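Local coordinates for protein 3-deoxy-d-manno-octulosonic-acid transferase (Acinetobacter baumannii, PDB 4BFC) that probably transfers 3-deoxy-D-manno-octulosonic acid (Kdo) from CMP-Kdo during lipopolysaccharide assembly, this part being its C-terminal, CMP-Kdo-binding domain, at residues A[124-129]-A[147-152]. Sequence-based numbering, arbitrary orientation.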
loop_
_atom_site.group_PDB
_atom_site.type_symbol
_atom_site.label_atom_id
_atom_site.label_comp_id
_atom_site.label_asym_id
_atom_site.label_seq_id
_atom_site.Cartn_x
_atom_site.Cartn_y
_atom_site.Cartn_z
ATOM N N LEU A 124 -11.742 -9.381 15.432
ATOM C CA LEU A 124 -11.650 -9.995 16.747
ATOM C C LEU A 124 -11.238 -8.945 17.812
ATOM O O LEU A 124 -11.853 -8.914 18.885
ATOM C CB LEU A 124 -10.633 -11.160 16.729
ATOM C CG LEU A 124 -10.173 -11.934 17.975
ATOM C CD1 LEU A 124 -11.418 -12.440 18.653
ATOM C CD2 LEU A 124 -9.195 -13.082 17.591
ATOM N N TRP A 125 -10.181 -8.177 17.511
ATOM C CA TRP A 125 -9.635 -7.184 18.479
ATOM C C TRP A 125 -10.653 -6.107 18.739
ATOM O O TRP A 125 -10.903 -5.781 19.879
ATOM C CB TRP A 125 -8.311 -6.616 18.030
ATOM C CG TRP A 125 -7.383 -7.749 17.607
ATOM C CD1 TRP A 125 -6.793 -7.913 16.381
ATOM C CD2 TRP A 125 -7.090 -8.973 18.356
ATOM N NE1 TRP A 125 -6.120 -9.113 16.310
ATOM C CE2 TRP A 125 -6.259 -9.799 17.468
ATOM C CE3 TRP A 125 -7.432 -9.457 19.611
ATOM C CZ2 TRP A 125 -5.795 -11.026 17.852
ATOM C CZ3 TRP A 125 -6.991 -10.744 19.975
ATOM C CH2 TRP A 125 -6.143 -11.474 19.131
ATOM N N TYR A 126 -11.239 -5.524 17.687
ATOM C CA TYR A 126 -12.354 -4.549 17.977
ATOM C C TYR A 126 -13.470 -5.164 18.863
ATOM O O TYR A 126 -13.979 -4.532 19.762
ATOM C CB TYR A 126 -13.043 -4.128 16.666
ATOM C CG TYR A 126 -12.273 -3.203 15.783
ATOM C CD1 TYR A 126 -11.610 -2.105 16.347
ATOM C CD2 TYR A 126 -12.222 -3.382 14.380
ATOM C CE1 TYR A 126 -10.915 -1.210 15.570
ATOM C CE2 TYR A 126 -11.522 -2.467 13.590
ATOM C CZ TYR A 126 -10.885 -1.397 14.184
ATOM O OH TYR A 126 -10.223 -0.493 13.433
ATOM N N ALA A 127 -13.822 -6.430 18.630
ATOM C CA ALA A 127 -14.890 -7.059 19.421
ATOM C C ALA A 127 -14.478 -7.241 20.913
ATOM O O ALA A 127 -15.325 -7.439 21.788
ATOM C CB ALA A 127 -15.285 -8.401 18.819
ATOM N N LEU A 128 -13.189 -7.162 21.182
ATOM C CA LEU A 128 -12.665 -7.262 22.558
ATOM C C LEU A 128 -12.435 -5.893 23.222
ATOM O O LEU A 128 -12.056 -5.812 24.421
ATOM C CB LEU A 128 -11.399 -8.139 22.612
ATOM C CG LEU A 128 -11.625 -9.637 22.299
ATOM C CD1 LEU A 128 -10.288 -10.347 22.280
ATOM C CD2 LEU A 128 -12.527 -10.262 23.364
ATOM N N SER A 129 -12.631 -4.803 22.467
ATOM C CA SER A 129 -12.161 -3.505 22.931
ATOM C C SER A 129 -13.284 -2.736 23.692
ATOM O O SER A 129 -14.496 -2.799 23.309
ATOM C CB SER A 129 -11.783 -2.656 21.700
ATOM O OG SER A 129 -10.787 -3.307 20.879
ATOM N N ILE A 147 -13.298 3.645 9.728
ATOM C CA ILE A 147 -13.918 3.614 11.070
ATOM C C ILE A 147 -15.238 2.851 11.170
ATOM O O ILE A 147 -15.763 2.732 12.236
ATOM C CB ILE A 147 -14.040 5.082 11.575
ATOM C CG1 ILE A 147 -14.952 5.899 10.623
ATOM C CG2 ILE A 147 -12.666 5.705 11.720
ATOM C CD1 ILE A 147 -15.643 7.039 11.407
ATOM N N LEU A 148 -15.812 2.365 10.062
ATOM C CA LEU A 148 -17.128 1.703 10.135
ATOM C C LEU A 148 -17.092 0.405 10.909
ATOM O O LEU A 148 -18.062 0.029 11.597
ATOM C CB LEU A 148 -17.625 1.464 8.677
ATOM C CG LEU A 148 -18.014 2.734 7.901
ATOM C CD1 LEU A 148 -18.407 2.379 6.454
ATOM C CD2 LEU A 148 -19.135 3.430 8.626
ATOM N N GLU A 149 -15.940 -0.292 10.837
ATOM C CA GLU A 149 -15.819 -1.580 11.492
ATOM C C GLU A 149 -15.980 -1.480 13.037
ATOM O O GLU A 149 -16.899 -2.088 13.602
ATOM C CB GLU A 149 -14.514 -2.256 11.051
ATOM C CG GLU A 149 -14.404 -2.408 9.531
ATOM C CD GLU A 149 -13.103 -3.032 9.041
ATOM O OE1 GLU A 149 -11.998 -2.639 9.484
ATOM O OE2 GLU A 149 -13.184 -3.947 8.188
ATOM N N PRO A 150 -15.180 -0.609 13.719
ATOM C CA PRO A 150 -15.475 -0.459 15.164
ATOM C C PRO A 150 -16.842 0.102 15.507
ATOM O O PRO A 150 -17.409 -0.295 16.515
ATOM C CB PRO A 150 -14.304 0.429 15.699
ATOM C CG PRO A 150 -13.816 1.153 14.490
ATOM C CD PRO A 150 -14.010 0.193 13.332
ATOM N N MET A 151 -17.415 0.951 14.651
ATOM C CA MET A 151 -18.718 1.575 14.876
ATOM C C MET A 151 -19.798 0.499 14.925
ATOM O O MET A 151 -20.701 0.501 15.749
ATOM C CB MET A 151 -19.034 2.525 13.706
ATOM C CG MET A 151 -18.257 3.840 13.633
ATOM S SD MET A 151 -18.712 5.057 14.899
ATOM C CE MET A 151 -17.510 6.326 14.640
ATOM N N VAL A 152 -19.684 -0.425 13.985
ATOM C CA VAL A 152 -20.676 -1.495 13.834
ATOM C C VAL A 152 -20.592 -2.422 15.048
ATOM O O VAL A 152 -21.594 -2.950 15.493
ATOM C CB VAL A 152 -20.353 -2.244 12.497
ATOM C CG1 VAL A 152 -20.908 -3.666 12.421
ATOM C CG2 VAL A 152 -20.800 -1.415 11.293
HETATM O O HOH W 1 -10.986 -0.489 10.751
#
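Tyr126 and Pro150 make the apolar half of this contact, the aromatic ring of one helix lying along the pyrrolidine ring of the next. Pro150 CD sits over one face of the phenol, 3.9 Å from the ring centroid and 23° off the normal, a CH-pi contact. It is displaced toward the rim and comes nearest to Tyr126 CZ, at 3.6 Å. Pro150 CB lies 3.8 Å from Tyr126 CD1, so the proline runs along much of the ring instead of touching it at one carbon. The two side chains point the same way, and the first torsion of Tyr126, with CG anti to the carbonyl carbon (chi1 -73°), sets the ring beside Pro150. Glu149 adds its aliphatic base: its CB meets Tyr126 CE2 obliquely at 3.9 Å.

The segments lie on helices 122-128 and 148-152, which precede neighbouring strands 131-134 and 157-159 of a parallel, Rossmann-like alpha/beta sheet, as expected for the nucleotide-sugar-binding half of a GT-B glycosyltransferase. Tyr126 and Pro150 both rest on Cys132 and Val134, so the pair is packed against the sheet.

No direct hydrogen bond joins the segments; a water makes the polar link. It accepts from Tyr126 OH at 2.8 Å and donates to Glu149 OE1 at 2.7 Å. The carboxylate is turned 66° from the phenol plane, and its other oxygen, OE2, is bonded to Trp123 NE1, so one oxygen of Glu149 reaches helix 122-128 through the water and Tyr126, the other directly through Trp123.

Within 124-129, Ser129 OG donates to Trp125 O at 2.7 Å from above the carbonyl plane, while Leu128 N reaches that oxygen from the opposite face. Ser129 OG is also hydrogen-bonded to Thr46 OG1, which ties the turn at Ser129 to strand 43-50.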